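Local coordinates for protein succinate-semialdehyde dehydrogenase (NAD(P)(+)) (PDB 3RH9) that probably oxidises succinate semialdehyde to succinate with a nicotinamide cofactor, as a member of the aldehyde dehydrogenase family, at residues Cys222-Thr236 with Asp245-Gly258. Sequence-based numbering, arbitrary orientation.
Sequences CEHKDVPMLSFTGST and DTAEQVKKLALELG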
loop_
_atom_site.group_PDB
_atom_site.type_symbol
_atom_site.label_atom_id
_atom_site.label_comp_id
_atom_site.label_asym_id
_atom_site.label_seq_id
_atom_site.Cartn_x
_atom_site.Cartn_y
_atom_site.Cartn_z
ATOM N N CYS A 222 9.296 5.748 -13.243
ATOM C CA CYS A 222 9.938 5.236 -12.026
ATOM C C CYS A 222 10.904 6.235 -11.399
ATOM O O CYS A 222 10.979 6.348 -10.186
ATOM C CB CYS A 222 10.698 3.937 -12.305
ATOM S SG CYS A 222 9.626 2.526 -12.637
ATOM N N GLU A 223 11.654 6.948 -12.232
ATOM C CA GLU A 223 12.751 7.775 -11.750
ATOM C C GLU A 223 12.295 9.153 -11.348
ATOM O O GLU A 223 12.919 9.799 -10.527
ATOM C CB GLU A 223 13.827 7.917 -12.814
ATOM C CG GLU A 223 14.631 6.657 -13.027
ATOM C CD GLU A 223 15.725 6.832 -14.079
ATOM O OE1 GLU A 223 15.900 7.964 -14.596
ATOM O OE2 GLU A 223 16.410 5.832 -14.387
ATOM N N HIS A 224 11.208 9.620 -11.934
ATOM C CA HIS A 224 10.847 11.007 -11.734
ATOM C C HIS A 224 10.330 11.275 -10.332
ATOM O O HIS A 224 9.491 10.541 -9.836
ATOM C CB HIS A 224 9.838 11.492 -12.783
ATOM C CG HIS A 224 9.874 12.975 -12.982
ATOM N ND1 HIS A 224 10.507 13.567 -14.052
ATOM C CD2 HIS A 224 9.414 13.988 -12.210
ATOM C CE1 HIS A 224 10.403 14.881 -13.952
ATOM N NE2 HIS A 224 9.743 15.162 -12.845
ATOM N N LYS A 225 10.825 12.353 -9.722
ATOM C CA LYS A 225 10.444 12.762 -8.375
ATOM C C LYS A 225 9.092 13.456 -8.292
ATOM O O LYS A 225 8.584 13.683 -7.200
ATOM C CB LYS A 225 11.507 13.677 -7.779
ATOM C CG LYS A 225 12.775 12.940 -7.321
ATOM C CD LYS A 225 13.888 13.927 -6.913
ATOM C CE LYS A 225 15.135 13.210 -6.408
ATOM N NZ LYS A 225 16.111 14.179 -5.824
ATOM N N ASP A 226 8.506 13.814 -9.426
ATOM C CA ASP A 226 7.169 14.391 -9.393
ATOM C C ASP A 226 6.093 13.359 -9.666
ATOM O O ASP A 226 4.913 13.699 -9.721
ATOM C CB ASP A 226 7.042 15.561 -10.358
ATOM C CG ASP A 226 7.853 16.750 -9.920
ATOM O OD1 ASP A 226 8.271 16.769 -8.734
ATOM O OD2 ASP A 226 8.084 17.649 -10.762
ATOM N N VAL A 227 6.498 12.104 -9.847
ATOM C CA VAL A 227 5.524 11.027 -9.944
ATOM C C VAL A 227 5.543 10.171 -8.686
ATOM O O VAL A 227 6.149 9.118 -8.663
ATOM C CB VAL A 227 5.736 10.159 -11.184
ATOM C CG1 VAL A 227 4.639 9.142 -11.294
ATOM C CG2 VAL A 227 5.735 11.022 -12.402
ATOM N N PRO A 228 4.873 10.637 -7.627
ATOM C CA PRO A 228 4.895 9.984 -6.319
ATOM C C PRO A 228 4.204 8.631 -6.320
ATOM O O PRO A 228 4.484 7.807 -5.463
ATOM C CB PRO A 228 4.103 10.946 -5.441
ATOM C CG PRO A 228 4.070 12.217 -6.187
ATOM C CD PRO A 228 4.066 11.859 -7.610
HETATM N N MSE A 229 3.298 8.413 -7.261
HETATM C CA MSE A 229 2.547 7.179 -7.280
HETATM C C MSE A 229 2.393 6.564 -8.660
HETATM O O MSE A 229 2.147 7.259 -9.639
HETATM C CB MSE A 229 1.172 7.381 -6.665
HETATM C CG MSE A 229 0.182 6.335 -7.094
HETATM SE SE MSE A 229 -1.230 6.130 -5.785
HETATM C CE MSE A 229 -1.917 4.383 -6.349
ATOM N N LEU A 230 2.514 5.242 -8.707
ATOM C CA LEU A 230 2.284 4.483 -9.913
ATOM C C LEU A 230 1.124 3.514 -9.725
ATOM O O LEU A 230 1.083 2.773 -8.744
ATOM C CB LEU A 230 3.537 3.702 -10.269
ATOM C CG LEU A 230 4.479 4.375 -11.260
ATOM C CD1 LEU A 230 5.156 5.562 -10.622
ATOM C CD2 LEU A 230 5.492 3.365 -11.733
ATOM N N SER A 231 0.179 3.526 -10.662
ATOM C CA SER A 231 -0.877 2.523 -10.674
ATOM C C SER A 231 -0.715 1.631 -11.906
ATOM O O SER A 231 -0.955 2.066 -13.031
ATOM C CB SER A 231 -2.267 3.168 -10.627
ATOM O OG SER A 231 -3.287 2.183 -10.514
ATOM N N PHE A 232 -0.300 0.386 -11.670
ATOM C CA PHE A 232 0.047 -0.549 -12.741
ATOM C C PHE A 232 -0.785 -1.845 -12.729
ATOM O O PHE A 232 -0.846 -2.561 -11.725
ATOM C CB PHE A 232 1.549 -0.886 -12.686
ATOM C CG PHE A 232 1.941 -2.082 -13.518
ATOM C CD1 PHE A 232 1.807 -3.383 -13.014
ATOM C CD2 PHE A 232 2.443 -1.916 -14.805
ATOM C CE1 PHE A 232 2.160 -4.491 -13.788
ATOM C CE2 PHE A 232 2.802 -3.025 -15.583
ATOM C CZ PHE A 232 2.660 -4.308 -15.070
ATOM N N THR A 233 -1.425 -2.135 -13.854
ATOM C CA THR A 233 -2.015 -3.441 -14.070
ATOM C C THR A 233 -1.223 -4.088 -15.186
ATOM O O THR A 233 -0.942 -3.441 -16.184
ATOM C CB THR A 233 -3.494 -3.336 -14.488
ATOM O OG1 THR A 233 -4.266 -2.795 -13.413
ATOM C CG2 THR A 233 -4.051 -4.688 -14.833
ATOM N N GLY A 234 -0.851 -5.351 -15.019
ATOM C CA GLY A 234 -0.109 -6.065 -16.047
ATOM C C GLY A 234 0.533 -7.356 -15.576
ATOM O O GLY A 234 -0.008 -8.039 -14.718
ATOM N N SER A 235 1.690 -7.699 -16.126
ATOM C CA SER A 235 2.333 -8.953 -15.752
ATOM C C SER A 235 2.989 -8.898 -14.358
ATOM O O SER A 235 3.547 -7.875 -13.949
ATOM C CB SER A 235 3.330 -9.401 -16.828
ATOM O OG SER A 235 4.437 -8.531 -16.923
ATOM N N THR A 236 2.902 -10.008 -13.630
ATOM C CA THR A 236 3.515 -10.119 -12.318
ATOM C C THR A 236 5.012 -9.825 -12.410
ATOM O O THR A 236 5.589 -9.218 -11.508
ATOM C CB THR A 236 3.301 -11.516 -11.711
ATOM O OG1 THR A 236 1.962 -11.945 -11.954
ATOM C CG2 THR A 236 3.537 -11.502 -10.205
ATOM N N ASP A 245 12.365 -1.065 -8.932
ATOM C CA ASP A 245 12.841 0.170 -9.545
ATOM C C ASP A 245 12.293 1.422 -8.884
ATOM O O ASP A 245 12.746 2.520 -9.199
ATOM C CB ASP A 245 12.536 0.191 -11.048
ATOM C CG ASP A 245 13.441 -0.738 -11.841
ATOM O OD1 ASP A 245 14.581 -1.016 -11.391
ATOM O OD2 ASP A 245 13.016 -1.199 -12.920
ATOM N N THR A 246 11.316 1.287 -7.991
ATOM C CA THR A 246 10.816 2.478 -7.305
ATOM C C THR A 246 11.092 2.458 -5.822
ATOM O O THR A 246 10.578 3.301 -5.090
ATOM C CB THR A 246 9.307 2.685 -7.478
ATOM O OG1 THR A 246 8.626 1.467 -7.157
ATOM C CG2 THR A 246 8.964 3.115 -8.908
ATOM N N ALA A 247 11.903 1.516 -5.373
ATOM C CA ALA A 247 12.112 1.354 -3.947
ATOM C C ALA A 247 12.867 2.519 -3.319
ATOM O O ALA A 247 12.617 2.877 -2.184
ATOM C CB ALA A 247 12.817 0.043 -3.651
ATOM N N GLU A 248 13.795 3.102 -4.057
ATOM C CA GLU A 248 14.623 4.156 -3.511
ATOM C C GLU A 248 13.793 5.350 -3.100
ATOM O O GLU A 248 13.999 5.924 -2.024
ATOM C CB GLU A 248 15.668 4.572 -4.527
ATOM C CG GLU A 248 16.808 3.588 -4.602
ATOM C CD GLU A 248 17.620 3.554 -3.314
ATOM O OE1 GLU A 248 17.847 4.644 -2.734
ATOM O OE2 GLU A 248 18.029 2.447 -2.887
ATOM N N GLN A 249 12.850 5.735 -3.951
ATOM C CA GLN A 249 11.952 6.819 -3.578
ATOM C C GLN A 249 10.824 6.350 -2.687
ATOM O O GLN A 249 10.056 7.172 -2.178
ATOM C CB GLN A 249 11.376 7.494 -4.806
ATOM C CG GLN A 249 12.421 8.176 -5.650
ATOM C CD GLN A 249 11.797 9.138 -6.628
ATOM O OE1 GLN A 249 10.911 9.940 -6.268
ATOM N NE2 GLN A 249 12.251 9.070 -7.881
ATOM N N VAL A 250 10.733 5.033 -2.499
ATOM C CA VAL A 250 9.642 4.435 -1.742
ATOM C C VAL A 250 8.309 4.886 -2.349
ATOM O O VAL A 250 7.445 5.390 -1.663
ATOM C CB VAL A 250 9.705 4.832 -0.253
ATOM C CG1 VAL A 250 8.815 3.940 0.571
ATOM C CG2 VAL A 250 11.116 4.753 0.256
ATOM N N LYS A 251 8.150 4.713 -3.653
ATOM C CA LYS A 251 6.959 5.202 -4.308
ATOM C C LYS A 251 5.723 4.449 -3.841
ATOM O O LYS A 251 5.757 3.253 -3.580
ATOM C CB LYS A 251 7.096 5.100 -5.822
ATOM C CG LYS A 251 7.773 6.286 -6.493
ATOM C CD LYS A 251 7.281 6.422 -7.927
ATOM C CE LYS A 251 8.400 6.741 -8.912
ATOM N NZ LYS A 251 8.669 8.160 -9.052
ATOM N N LYS A 252 4.620 5.162 -3.738
ATOM C CA LYS A 252 3.337 4.525 -3.522
ATOM C C LYS A 252 2.917 3.762 -4.786
ATOM O O LYS A 252 2.884 4.322 -5.873
ATOM C CB LYS A 252 2.300 5.582 -3.139
ATOM C CG LYS A 252 0.908 5.042 -2.992
ATOM C CD LYS A 252 0.047 5.965 -2.129
ATOM C CE LYS A 252 -1.295 5.332 -1.896
ATOM N NZ LYS A 252 -2.154 6.192 -1.076
ATOM N N LEU A 253 2.621 2.473 -4.648
ATOM C CA LEU A 253 2.189 1.660 -5.797
ATOM C C LEU A 253 0.822 1.003 -5.601
ATOM O O LEU A 253 0.501 0.525 -4.524
ATOM C CB LEU A 253 3.213 0.568 -6.106
ATOM C CG LEU A 253 4.686 0.964 -6.231
ATOM C CD1 LEU A 253 5.590 -0.289 -6.241
ATOM C CD2 LEU A 253 4.901 1.817 -7.469
ATOM N N ALA A 254 0.011 1.007 -6.648
ATOM C CA ALA A 254 -1.151 0.123 -6.708
ATOM C C ALA A 254 -0.861 -0.896 -7.787
ATOM O O ALA A 254 -0.504 -0.533 -8.908
ATOM C CB ALA A 254 -2.431 0.884 -7.025
ATOM N N LEU A 255 -1.007 -2.174 -7.444
ATOM C CA LEU A 255 -0.601 -3.256 -8.337
ATOM C C LEU A 255 -1.702 -4.282 -8.499
ATOM O O LEU A 255 -2.148 -4.915 -7.530
ATOM C CB LEU A 255 0.662 -3.944 -7.822
ATOM C CG LEU A 255 1.945 -3.127 -7.704
ATOM C CD1 LEU A 255 3.091 -4.013 -7.242
ATOM C CD2 LEU A 255 2.262 -2.476 -9.021
ATOM N N GLU A 256 -2.148 -4.435 -9.737
ATOM C CA GLU A 256 -3.074 -5.493 -10.058
ATOM C C GLU A 256 -2.371 -6.393 -11.058
ATOM O O GLU A 256 -2.258 -6.060 -12.236
ATOM C CB GLU A 256 -4.357 -4.919 -10.632
ATOM C CG GLU A 256 -5.536 -5.845 -10.439
ATOM C CD GLU A 256 -6.781 -5.361 -11.152
ATOM O OE1 GLU A 256 -7.190 -6.016 -12.154
ATOM O OE2 GLU A 256 -7.337 -4.319 -10.711
ATOM N N LEU A 257 -1.874 -7.525 -10.583
ATOM C CA LEU A 257 -1.019 -8.351 -11.406
ATOM C C LEU A 257 -1.686 -9.681 -11.789
ATOM O O LEU A 257 -2.910 -9.755 -11.922
ATOM C CB LEU A 257 0.305 -8.578 -10.681
ATOM C CG LEU A 257 0.975 -7.340 -10.067
ATOM C CD1 LEU A 257 2.094 -7.740 -9.091
ATOM C CD2 LEU A 257 1.513 -6.389 -11.134
ATOM N N GLY A 258 -0.888 -10.731 -11.962
ATOM C CA GLY A 258 -1.415 -12.020 -12.380
ATOM C C GLY A 258 -2.336 -12.693 -11.373
ATOM O O GLY A 258 -2.392 -12.307 -10.198
#
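Leu230 and Phe232 exchange backbone hydrogen bonds with Lys252, Ala254 and Glu256, pairing strands 229-233 and 252-256 in parallel, only 7° apart. With helix 236-245 these strands form a beta-alpha-beta crossover, here within the Rossmann-like sheet of an aldehyde dehydrogenase, and the unit illustrates how side chains on the two faces of such a sheet do different work. The tight part is the helix-covered face. There Leu257 CD2 meets the edge of the Phe232 ring, near its plane, 3.3 Å from CE1, while Val238 and Leu242 of the crossover helix also touch the ring. Nearer the start of the strands, Leu253 CD2 packs on Leu230 CB (3.6 Å), and Leu230 CD1 lies against Lys251 CD.

On the other face, selenomethionine Met229 stretches out, CG anti to the backbone N (chi1 159°), bringing SE against Lys252 CG and CD, the two chains crossing obliquely, and CE to 3.6 Å from Ala254 CB. The extended chain of Lys252 runs on past it, and its NZ hydrogen-bonds to the carbonyl oxygen of Glu473. Ser231 and Thr233 turn their hydroxyls to Lys167. Beside Thr233 runs Glu256, the predicted active-site residue, its CB 3.5 Å from Thr233 OG1.

The loops leading into the two strands, 224-228 and 246-251, are looser at their outer side: Lys225 and Glu223 reach solvent, and Gln249 NE2 makes only a weak bond to Glu223 O. Lys251, by contrast, is buried. Its chain bends at chi3 and chi4, folding the ammonium back among main-chain carbonyls, where NZ donates to Val227 O at 2.7 Å, tilted 33° from the carbonyl plane. At the far end, Gly258 N donates to Thr236 OG1 across 3.1 Å.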